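Local structure of SalCYP truncation (Salinispora tropica, 7ABB) at residues A235-D238 / S239-H243; Y138-E141 / N142-L145; H156-A159 / I160-M164; E226-L229 / T230-L234. The protein belongs to the cytochrome P450 family and carries heme c in a pocket enclosed by a largely helical fold. One frame throughout, in Å; residues are numbered along the deposited sequence.

Interaction 1 of 4, residues A235-D238 / S239-H243; sequences AGVD and STVNH. With HEC (heme c), chain B.
Ser239 and Ala235 lie over the same face of heme c, with Ala235 CB 3.5 Å from HEC CHD and Ser239 CB 3.7 Å from HEC C3B. At the substituents of the macrocycle, Thr240 OG1 approaches HEC CAB at 3.4 Å. The imidazole of His243 meets the outer carbon of that same substituent obliquely, His243 CD2 standing 3.2 Å from HEC CBB, while Gly236 O faces the methyl carbon CMC. Between the two segments the helix is broken over the heme. Ala235 O does not bond directly to the following turn; it accepts from two waters. Water 1 in turn accepts from Thr240 N, and water 2 accepts from Ser239 N at 2.9 Å, so the widened turn is bridged by solvent. Regular bonding resumes at once: Val241 N donates to Val237 O at 2.9 Å and a nearly straight 171°, and Asn242 N donates to Asp238 O. Val237 and Val241 run abreast on one flank; CG1 of Val237, anti to its own N (chi1 -176°), comes 3.9 Å from Val241 CG2. The sequence Ala-Gly-Val-Asp-Ser-Thr and the opened, hydrated turn fit the long central helix of P450s, where it bends beside the heme. Here helix 222-235 passes into helix 238-253. Val237 and Val241 face helix 130-147, Val237 also meets helix 154-165, and Thr240 and His243 touch helix 345-362.

Interaction 2 of 4, residues Y138-E141 / N142-L145; sequences YVLE and NLML
Tyr138 offers one face of its ring to the amide of Asn142, one helical turn further on. Asn142 ND2 stands 3.3 Å above the ring plane, over its centre, with Tyr138 CZ its nearest ring atom at 3.4 Å. The amide plane is turned 83° from the ring, so one N-H points roughly at the pi face, an amino-aromatic contact. The tyrosine CG is anti to the backbone N (chi1 166°), which swings the ring alongside the next turn. In the backbone, Tyr138 O receives Asn142 N at 3.0 Å. Val139 takes part through its carbonyl, bonded by Leu143 N at 2.9 Å, while its side chain faces helix 238-253. Leu140 pairs with Met144: Met144 CG beside its backbone N (chi1 -69°) and an extended chain bring SD to 4.0 Å from Leu140 CG. Leu140 CD1 also comes within 4.4 Å of Leu143 CD2. Glu141 contributes its carbonyl to Leu145 N at 3.0 Å; its carboxylate forms salt bridges with Arg118 and Arg117. Helix 130-147, consistent with the E helix of the P450 fold, packs against helices 108-120, 154-165 and 238-253, and its Leu143 touches heme c. The buried Asn142 amide is fixed by Asn114, which bonds to OD1, and by Gln351 OE1, which bonds to ND2, while a bond from Tyr138 OH to Gln351 O anchors the far end of the ring. Ring and amide are thus held together, and the N-H over the face probably adds some electrostatic attraction.

Interaction 3 of 4, residues H156-A159 / I160-M164; sequences HLLA and INVAM
Ile160 is the side chain on which this turn closes, its CD1 tip lying 3.8 Å from His156 CE1 and 4.2 Å from Leu157 CD2. The methyl reaches the imidazole at a slant and touches both the ring and a leucine branch. It gets there because CG1 is turned back beside its own N (chi1 -66°) and the chain then extends, which also brings Ile160 CG1 to 3.5 Å from His156 O. On another side of the helix, Val162 CG2 leans on the previous turn, 3.3 Å from Leu158 O. Beneath these contacts four regular backbone bonds set the spacing: Ile160 N to His156 O is the longest at 3.2 Å, and Val162 N to Leu158 O the shortest at 2.9 Å. Asn161 N and Ala163 N complete the set on Leu157 O and Ala159 O. Farther out, the His156 ring meets Phe177 with planes close to perpendicular, and Phe233 covers Leu157 and Ile160. Asn161 sends its ND2 to Asp238 OD1, tying this helix to the start of helix 238-253. By its order in the chain, and with helix 182-199 against it, helix 154-165 is consistent with the F helix of the P450 fold, part of the F–G pair that roofs the heme side of the molecule.

Interaction 4 of 4, residues E226-L229 / T230-L234; sequences ESLL and TVLFL
Thr230 and Glu226 meet one helical turn apart, where Glu226 O is held twice by the same residue. Thr230 OG1 donates to it at 2.7 Å and Thr230 N at 2.9 Å, and the two donors come from opposite faces of the carbonyl plane; the hydroxyl sits well above that plane, 35° out of it. A chi1 of -56° places OG1 beside the threonine's own N, which directs the hydroxyl back along the helix and satisfies it inside a buried turn. The methyl CG2 goes the other way. Leu229 joins the contact through its backbone: Leu229 O receives Phe233 N at 3.1 Å, while the branched end runs off toward Val190 and Thr207. Leu232 folds over the preceding turn. Its CG rests 3.4 Å from Leu228 O, and its CD1 lies 4.1 Å from Leu228 CG, the two leucines meeting at an angle in a small apolar pair. Beneath them Leu232 N bonds to Leu228 O at 2.9 Å, and Val231 N bonds equally closely to Ser227 O. Ser227 OG turns outward to Ile79 N and Arg77 O. The turn belongs to helix 222-235, consistent with the first part of the long central helix of P450s. Leu232 touches heme c itself, Thr230 and Leu229 pack on helix 182-199, Leu232 meets helix 206-210, Val231 and Thr230 lie against Trp78 in a loop, and Phe233 and Leu234 pack on helix 154-165.

Overall arrangement
From the N terminus come interaction 2 on helix 130-147, interaction 3 on helix 154-165, interaction 4 on helix 222-235, and interaction 1 at the junction with helix 238-253. Each closes no more than a turn or two of chain; they lie in series, with none nested or crossed. Their packing brings distant sequence together. Leu140 CD2 of interaction 2 rests against the backbone of Leu157 and Leu158 in interaction 3, and Leu143 CD2 against Phe233 of interaction 4. Met164 SD meets Leu234 CD2. Val139 lies on Gly236, Val237 and Val241, so four helices gather about the bend beside heme c.

Interaction 1 of 4, residues A235-D238 / S239-H243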
loop_
_atom_site.group_PDB
_atom_site.type_symbol
_atom_site.label_atom_id
_atom_site.label_comp_id
_atom_site.label_asym_id
_atom_site.label_seq_id
_atom_site.Cartn_x
_atom_site.Cartn_y
_atom_site.Cartn_z
ATOM N N ALA A 235 7.763 0.879 -1.104
ATOM C CA ALA A 235 6.426 0.312 -1.262
ATOM C C ALA A 235 5.901 -0.354 0.001
ATOM O O ALA A 235 4.681 -0.456 0.180
ATOM C CB ALA A 235 6.433 -0.731 -2.380
ATOM N N GLY A 236 6.782 -0.823 0.881
ATOM C CA GLY A 236 6.384 -1.777 1.889
ATOM C C GLY A 236 5.972 -1.255 3.255
ATOM O O GLY A 236 5.722 -2.094 4.118
ATOM N N VAL A 237 5.900 0.058 3.487
ATOM C CA VAL A 237 5.528 0.584 4.805
ATOM C C VAL A 237 4.256 1.435 4.763
ATOM O O VAL A 237 3.267 1.095 5.414
ATOM C CB VAL A 237 6.666 1.405 5.424
ATOM C CG1 VAL A 237 6.278 1.852 6.813
ATOM C CG2 VAL A 237 7.959 0.594 5.487
ATOM N N ASP A 238 4.273 2.550 4.024
ATOM C CA ASP A 238 3.287 3.604 4.269
ATOM C C ASP A 238 1.867 3.153 3.942
ATOM O O ASP A 238 0.925 3.462 4.688
ATOM C CB ASP A 238 3.644 4.854 3.481
ATOM C CG ASP A 238 4.946 5.509 3.933
ATOM O OD1 ASP A 238 5.519 5.144 4.989
ATOM O OD2 ASP A 238 5.389 6.430 3.221
ATOM N N SER A 239 1.664 2.470 2.819
ATOM C CA SER A 239 0.307 2.051 2.483
ATOM C C SER A 239 -0.266 1.110 3.532
ATOM O O SER A 239 -1.462 1.192 3.862
ATOM C CB SER A 239 0.260 1.361 1.135
ATOM O OG SER A 239 0.315 2.293 0.086
ATOM N N THR A 240 0.553 0.186 4.041
ATOM C CA THR A 240 0.101 -0.735 5.085
ATOM C C THR A 240 -0.225 0.027 6.362
ATOM O O THR A 240 -1.282 -0.188 6.964
ATOM C CB THR A 240 1.160 -1.817 5.352
ATOM O OG1 THR A 240 1.509 -2.447 4.110
ATOM C CG2 THR A 240 0.635 -2.881 6.289
ATOM N N VAL A 241 0.670 0.929 6.780
ATOM C CA VAL A 241 0.438 1.727 7.981
ATOM C C VAL A 241 -0.862 2.505 7.840
ATOM O O VAL A 241 -1.672 2.550 8.771
ATOM C CB VAL A 241 1.623 2.678 8.241
ATOM C CG1 VAL A 241 1.259 3.729 9.324
ATOM C CG2 VAL A 241 2.845 1.911 8.655
ATOM N N ASN A 242 -1.084 3.144 6.685
ATOM C CA ASN A 242 -2.240 4.033 6.601
ATOM C C ASN A 242 -3.538 3.260 6.464
ATOM O O ASN A 242 -4.575 3.748 6.931
ATOM C CB ASN A 242 -2.053 5.050 5.484
ATOM C CG ASN A 242 -0.916 6.019 5.783
ATOM O OD1 ASN A 242 -0.413 6.073 6.919
ATOM N ND2 ASN A 242 -0.514 6.790 4.792
ATOM N N HIS A 243 -3.514 2.057 5.879
ATOM C CA HIS A 243 -4.688 1.188 5.935
ATOM C C HIS A 243 -4.974 0.741 7.366
ATOM O O HIS A 243 -6.139 0.714 7.796
ATOM C CB HIS A 243 -4.510 -0.016 5.006
ATOM C CG HIS A 243 -5.032 0.223 3.625
ATOM N ND1 HIS A 243 -6.375 0.389 3.350
ATOM C CD2 HIS A 243 -4.389 0.344 2.440
ATOM C CE1 HIS A 243 -6.534 0.569 2.052
ATOM N NE2 HIS A 243 -5.344 0.539 1.474
HETATM FE FE HEC B . 2.125 -2.842 -2.966
HETATM C CHA HEC B . 2.569 -2.587 -6.369
HETATM C CHB HEC B . -0.895 -1.264 -3.309
HETATM C CHC HEC B . 1.645 -3.120 0.417
HETATM C CHD HEC B . 5.279 -4.070 -2.592
HETATM N NA HEC B . 1.078 -2.075 -4.509
HETATM C C1A HEC B . 1.398 -2.103 -5.867
HETATM C C2A HEC B . 0.339 -1.533 -6.674
HETATM C C3A HEC B . -0.621 -1.182 -5.800
HETATM C C4A HEC B . -0.179 -1.505 -4.465
HETATM C CMA HEC B . -1.971 -0.507 -6.100
HETATM C CAA HEC B . 0.308 -1.407 -8.239
HETATM C CBA HEC B . 0.931 -0.120 -8.768
HETATM C CGA HEC B . 0.800 -0.072 -10.281
HETATM O O1A HEC B . 1.387 0.886 -10.835
HETATM O O2A HEC B . 0.130 -0.969 -10.858
HETATM N NB HEC B . 0.693 -2.251 -1.687
HETATM C C1B HEC B . -0.506 -1.653 -2.028
HETATM C C2B HEC B . -1.280 -1.526 -0.830
HETATM C C3B HEC B . -0.587 -2.064 0.191
HETATM C C4B HEC B . 0.666 -2.503 -0.319
HETATM C CMB HEC B . -2.689 -0.901 -0.856
HETATM C CAB HEC B . -0.860 -2.206 1.666
HETATM C CBB HEC B . -2.275 -2.008 2.104
HETATM N NC HEC B . 3.271 -3.448 -1.395
HETATM C C1C HEC B . 2.838 -3.567 -0.094
HETATM C C2C HEC B . 3.860 -4.216 0.682
HETATM C C3C HEC B . 4.894 -4.503 -0.141
HETATM C C4C HEC B . 4.530 -4.000 -1.446
HETATM C CMC HEC B . 3.721 -4.530 2.173
HETATM C CAC HEC B . 6.259 -5.156 0.135
HETATM C CBC HEC B . 6.444 -6.015 1.386
HETATM N ND HEC B . 3.622 -3.218 -4.233
HETATM C C1D HEC B . 4.855 -3.739 -3.839
HETATM C C2D HEC B . 5.654 -3.910 -5.010
HETATM C C3D HEC B . 4.855 -3.460 -6.182
HETATM C C4D HEC B . 3.587 -3.064 -5.609
HETATM C CMD HEC B . 7.092 -4.445 -5.029
HETATM C CAD HEC B . 5.270 -3.434 -7.664
HETATM C CBD HEC B . 4.828 -4.737 -8.285
HETATM C CGD HEC B . 5.117 -4.728 -9.773
HETATM O O1D HEC B . 5.088 -5.810 -10.397
HETATM O O2D HEC B . 5.373 -3.628 -10.303
HETATM O O HOH W 1 2.925 -0.717 2.349
HETATM O O HOH W 2 3.666 2.381 0.726
#

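Interaction 2 of 4, residues Y138-E141 / N142-L145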
loop_
_atom_site.group_PDB
_atom_site.type_symbol
_atom_site.label_atom_id
_atom_site.label_comp_id
_atom_site.label_asym_id
_atom_site.label_seq_id
_atom_site.Cartn_x
_atom_site.Cartn_y
_atom_site.Cartn_z
ATOM N N TYR A 138 6.049 -1.231 13.691
ATOM C CA TYR A 138 5.528 -2.587 13.507
ATOM C C TYR A 138 5.671 -3.036 12.059
ATOM O O TYR A 138 6.264 -4.082 11.771
ATOM C CB TYR A 138 4.057 -2.601 13.924
ATOM C CG TYR A 138 3.240 -3.787 13.514
ATOM C CD1 TYR A 138 3.409 -5.026 14.114
ATOM C CD2 TYR A 138 2.280 -3.674 12.518
ATOM C CE1 TYR A 138 2.635 -6.106 13.744
ATOM C CE2 TYR A 138 1.507 -4.734 12.162
ATOM C CZ TYR A 138 1.650 -5.929 12.778
ATOM O OH TYR A 138 0.857 -6.970 12.398
ATOM N N VAL A 139 5.132 -2.248 11.140
ATOM C CA VAL A 139 5.153 -2.605 9.731
ATOM C C VAL A 139 6.582 -2.665 9.210
ATOM O O VAL A 139 6.932 -3.563 8.431
ATOM C CB VAL A 139 4.288 -1.617 8.926
ATOM C CG1 VAL A 139 4.476 -1.823 7.423
ATOM C CG2 VAL A 139 2.824 -1.804 9.290
ATOM N N LEU A 140 7.419 -1.697 9.583
ATOM C CA LEU A 140 8.797 -1.715 9.105
ATOM C C LEU A 140 9.552 -2.925 9.638
ATOM O O LEU A 140 10.324 -3.543 8.902
ATOM C CB LEU A 140 9.497 -0.420 9.486
ATOM C CG LEU A 140 10.970 -0.313 9.090
ATOM C CD1 LEU A 140 11.183 -0.505 7.595
ATOM C CD2 LEU A 140 11.509 1.035 9.566
ATOM N N GLU A 141 9.359 -3.276 10.911
ATOM C CA GLU A 141 9.979 -4.495 11.435
ATOM C C GLU A 141 9.573 -5.702 10.588
ATOM O O GLU A 141 10.420 -6.522 10.199
ATOM C CB GLU A 141 9.585 -4.716 12.900
ATOM C CG GLU A 141 10.099 -6.039 13.476
ATOM C CD GLU A 141 9.858 -6.219 14.962
ATOM O OE1 GLU A 141 9.729 -5.204 15.699
ATOM O OE2 GLU A 141 9.768 -7.390 15.375
ATOM N N ASN A 142 8.279 -5.824 10.296
ATOM C CA ASN A 142 7.793 -6.934 9.490
ATOM C C ASN A 142 8.416 -6.915 8.096
ATOM O O ASN A 142 8.757 -7.967 7.549
ATOM C CB ASN A 142 6.263 -6.869 9.357
ATOM C CG ASN A 142 5.554 -7.007 10.671
ATOM O OD1 ASN A 142 6.005 -7.705 11.580
ATOM N ND2 ASN A 142 4.401 -6.339 10.772
ATOM N N LEU A 143 8.527 -5.730 7.482
ATOM C CA LEU A 143 9.141 -5.621 6.153
ATOM C C LEU A 143 10.586 -6.101 6.191
ATOM O O LEU A 143 11.025 -6.881 5.333
ATOM C CB LEU A 143 9.102 -4.175 5.665
ATOM C CG LEU A 143 9.673 -3.904 4.267
ATOM C CD1 LEU A 143 8.904 -4.642 3.211
ATOM C CD2 LEU A 143 9.695 -2.418 3.972
ATOM N N MET A 144 11.342 -5.635 7.193
ATOM C CA MET A 144 12.736 -6.025 7.344
ATOM C C MET A 144 12.865 -7.530 7.486
ATOM O O MET A 144 13.783 -8.135 6.916
ATOM C CB MET A 144 13.330 -5.304 8.547
ATOM C CG MET A 144 13.472 -3.807 8.327
ATOM S SD MET A 144 13.874 -2.918 9.835
ATOM C CE MET A 144 15.603 -3.325 9.943
ATOM N N LEU A 145 11.943 -8.158 8.216
ATOM C CA LEU A 145 11.992 -9.604 8.375
ATOM C C LEU A 145 11.811 -10.290 7.033
ATOM O O LEU A 145 12.549 -11.234 6.699
ATOM C CB LEU A 145 10.922 -10.072 9.363
ATOM C CG LEU A 145 10.930 -11.578 9.691
ATOM C CD1 LEU A 145 12.250 -12.000 10.257
ATOM C CD2 LEU A 145 9.795 -11.960 10.637
#

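Interaction 3 of 4, residues H156-A159 / I160-M164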
loop_
_atom_site.group_PDB
_atom_site.type_symbol
_atom_site.label_atom_id
_atom_site.label_comp_id
_atom_site.label_asym_id
_atom_site.label_seq_id
_atom_site.Cartn_x
_atom_site.Cartn_y
_atom_site.Cartn_z
ATOM N N HIS A 156 17.365 3.177 12.386
ATOM C CA HIS A 156 17.936 3.923 11.271
ATOM C C HIS A 156 16.940 4.021 10.123
ATOM O O HIS A 156 16.686 5.105 9.588
ATOM C CB HIS A 156 19.227 3.246 10.811
ATOM C CG HIS A 156 19.961 3.993 9.743
ATOM N ND1 HIS A 156 20.012 3.564 8.432
ATOM C CD2 HIS A 156 20.695 5.130 9.795
ATOM C CE1 HIS A 156 20.744 4.408 7.725
ATOM N NE2 HIS A 156 21.164 5.369 8.526
ATOM N N LEU A 157 16.347 2.890 9.744
ATOM C CA LEU A 157 15.422 2.882 8.625
ATOM C C LEU A 157 14.138 3.618 8.973
ATOM O O LEU A 157 13.546 4.270 8.106
ATOM C CB LEU A 157 15.117 1.444 8.200
ATOM C CG LEU A 157 16.288 0.652 7.603
ATOM C CD1 LEU A 157 15.769 -0.694 7.161
ATOM C CD2 LEU A 157 16.937 1.408 6.465
ATOM N N LEU A 158 13.693 3.540 10.230
ATOM C CA LEU A 158 12.506 4.293 10.616
ATOM C C LEU A 158 12.740 5.788 10.441
ATOM O O LEU A 158 11.850 6.515 9.984
ATOM C CB LEU A 158 12.136 3.970 12.063
ATOM C CG LEU A 158 10.809 4.516 12.568
ATOM C CD1 LEU A 158 9.658 3.853 11.880
ATOM C CD2 LEU A 158 10.697 4.274 14.053
ATOM N N ALA A 159 13.943 6.258 10.788
ATOM C CA ALA A 159 14.283 7.668 10.631
ATOM C C ALA A 159 14.261 8.085 9.166
ATOM O O ALA A 159 13.815 9.189 8.833
ATOM C CB ALA A 159 15.658 7.938 11.245
ATOM N N ILE A 160 14.754 7.225 8.274
ATOM C CA ILE A 160 14.682 7.520 6.845
ATOM C C ILE A 160 13.227 7.638 6.406
ATOM O O ILE A 160 12.834 8.594 5.729
ATOM C CB ILE A 160 15.427 6.442 6.040
ATOM C CG1 ILE A 160 16.925 6.498 6.363
ATOM C CG2 ILE A 160 15.181 6.632 4.543
ATOM C CD1 ILE A 160 17.761 5.432 5.661
ATOM N N ASN A 161 12.409 6.659 6.792
ATOM C CA ASN A 161 11.013 6.640 6.373
ATOM C C ASN A 161 10.278 7.890 6.848
ATOM O O ASN A 161 9.531 8.513 6.087
ATOM C CB ASN A 161 10.343 5.380 6.911
ATOM C CG ASN A 161 8.867 5.336 6.611
ATOM O OD1 ASN A 161 8.078 6.027 7.250
ATOM N ND2 ASN A 161 8.482 4.518 5.650
ATOM N N VAL A 162 10.486 8.277 8.108
ATOM C CA VAL A 162 9.805 9.450 8.661
ATOM C C VAL A 162 10.241 10.721 7.940
ATOM O O VAL A 162 9.420 11.597 7.643
ATOM C CB VAL A 162 10.067 9.535 10.177
ATOM C CG1 VAL A 162 9.633 10.892 10.735
ATOM C CG2 VAL A 162 9.345 8.397 10.890
ATOM N N ALA A 163 11.541 10.862 7.671
ATOM C CA ALA A 163 12.016 12.036 6.946
ATOM C C ALA A 163 11.379 12.126 5.565
ATOM O O ALA A 163 11.090 13.222 5.073
ATOM C CB ALA A 163 13.538 11.998 6.831
ATOM N N MET A 164 11.144 10.979 4.927
ATOM C CA MET A 164 10.521 10.987 3.611
ATOM C C MET A 164 9.065 11.422 3.699
ATOM O O MET A 164 8.597 12.205 2.869
ATOM C CB MET A 164 10.637 9.607 2.971
ATOM C CG MET A 164 12.063 9.252 2.601
ATOM S SD MET A 164 12.195 7.733 1.636
ATOM C CE MET A 164 13.894 7.823 1.125
#

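Interaction 4 of 4, residues E226-L229 / T230-L234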
loop_
_atom_site.group_PDB
_atom_site.type_symbol
_atom_site.label_atom_id
_atom_site.label_comp_id
_atom_site.label_asym_id
_atom_site.label_seq_id
_atom_site.Cartn_x
_atom_site.Cartn_y
_atom_site.Cartn_z
ATOM N N GLU A 226 20.002 -3.003 -6.270
ATOM C CA GLU A 226 19.764 -1.833 -5.439
ATOM C C GLU A 226 18.416 -1.212 -5.757
ATOM O O GLU A 226 17.700 -0.762 -4.859
ATOM C CB GLU A 226 20.895 -0.826 -5.650
ATOM C CG GLU A 226 22.227 -1.340 -5.174
ATOM C CD GLU A 226 23.374 -0.458 -5.609
ATOM O OE1 GLU A 226 23.133 0.742 -5.846
ATOM O OE2 GLU A 226 24.517 -0.962 -5.709
ATOM N N SER A 227 18.053 -1.177 -7.039
ATOM C CA SER A 227 16.732 -0.666 -7.393
ATOM C C SER A 227 15.627 -1.479 -6.725
ATOM O O SER A 227 14.723 -0.921 -6.085
ATOM C CB SER A 227 16.571 -0.677 -8.907
ATOM O OG SER A 227 15.314 -0.149 -9.255
ATOM N N LEU A 228 15.696 -2.808 -6.843
ATOM C CA LEU A 228 14.689 -3.667 -6.226
ATOM C C LEU A 228 14.549 -3.383 -4.734
ATOM O O LEU A 228 13.443 -3.187 -4.226
ATOM C CB LEU A 228 15.050 -5.136 -6.450
ATOM C CG LEU A 228 14.194 -6.145 -5.677
ATOM C CD1 LEU A 228 12.740 -6.123 -6.139
ATOM C CD2 LEU A 228 14.796 -7.538 -5.812
ATOM N N LEU A 229 15.674 -3.369 -4.022
ATOM C CA LEU A 229 15.644 -3.164 -2.577
ATOM C C LEU A 229 15.088 -1.795 -2.232
ATOM O O LEU A 229 14.359 -1.648 -1.248
ATOM C CB LEU A 229 17.058 -3.333 -2.001
ATOM C CG LEU A 229 17.561 -4.779 -2.036
ATOM C CD1 LEU A 229 19.043 -4.860 -1.626
ATOM C CD2 LEU A 229 16.719 -5.671 -1.133
ATOM N N THR A 230 15.409 -0.786 -3.043
ATOM C CA THR A 230 14.841 0.543 -2.829
ATOM C C THR A 230 13.329 0.526 -3.005
ATOM O O THR A 230 12.594 1.108 -2.200
ATOM C CB THR A 230 15.484 1.547 -3.789
ATOM O OG1 THR A 230 16.906 1.521 -3.608
ATOM C CG2 THR A 230 14.982 2.958 -3.522
ATOM N N VAL A 231 12.842 -0.123 -4.066
ATOM C CA VAL A 231 11.397 -0.177 -4.297
ATOM C C VAL A 231 10.692 -0.897 -3.161
ATOM O O VAL A 231 9.632 -0.465 -2.689
ATOM C CB VAL A 231 11.110 -0.854 -5.653
ATOM C CG1 VAL A 231 9.644 -1.218 -5.774
ATOM C CG2 VAL A 231 11.532 0.042 -6.787
ATOM N N LEU A 232 11.272 -2.003 -2.686
ATOM C CA LEU A 232 10.660 -2.721 -1.581
ATOM C C LEU A 232 10.540 -1.838 -0.355
ATOM O O LEU A 232 9.515 -1.868 0.332
ATOM C CB LEU A 232 11.470 -3.974 -1.263
ATOM C CG LEU A 232 11.359 -5.051 -2.339
ATOM C CD1 LEU A 232 12.287 -6.190 -2.041
ATOM C CD2 LEU A 232 9.949 -5.594 -2.445
ATOM N N PHE A 233 11.570 -1.041 -0.067
ATOM C CA PHE A 233 11.488 -0.137 1.076
ATOM C C PHE A 233 10.397 0.901 0.865
ATOM O O PHE A 233 9.603 1.173 1.771
ATOM C CB PHE A 233 12.826 0.552 1.307
ATOM C CG PHE A 233 12.821 1.489 2.484
ATOM C CD1 PHE A 233 13.084 1.019 3.748
ATOM C CD2 PHE A 233 12.562 2.840 2.319
ATOM C CE1 PHE A 233 13.070 1.882 4.840
ATOM C CE2 PHE A 233 12.563 3.707 3.420
ATOM C CZ PHE A 233 12.821 3.220 4.658
ATOM N N LEU A 234 10.359 1.504 -0.327
ATOM C CA LEU A 234 9.428 2.602 -0.570
ATOM C C LEU A 234 7.981 2.123 -0.660
ATOM O O LEU A 234 7.058 2.889 -0.335
ATOM C CB LEU A 234 9.826 3.339 -1.848
ATOM C CG LEU A 234 11.140 4.123 -1.777
ATOM C CD1 LEU A 234 11.482 4.676 -3.152
ATOM C CD2 LEU A 234 11.073 5.250 -0.768
#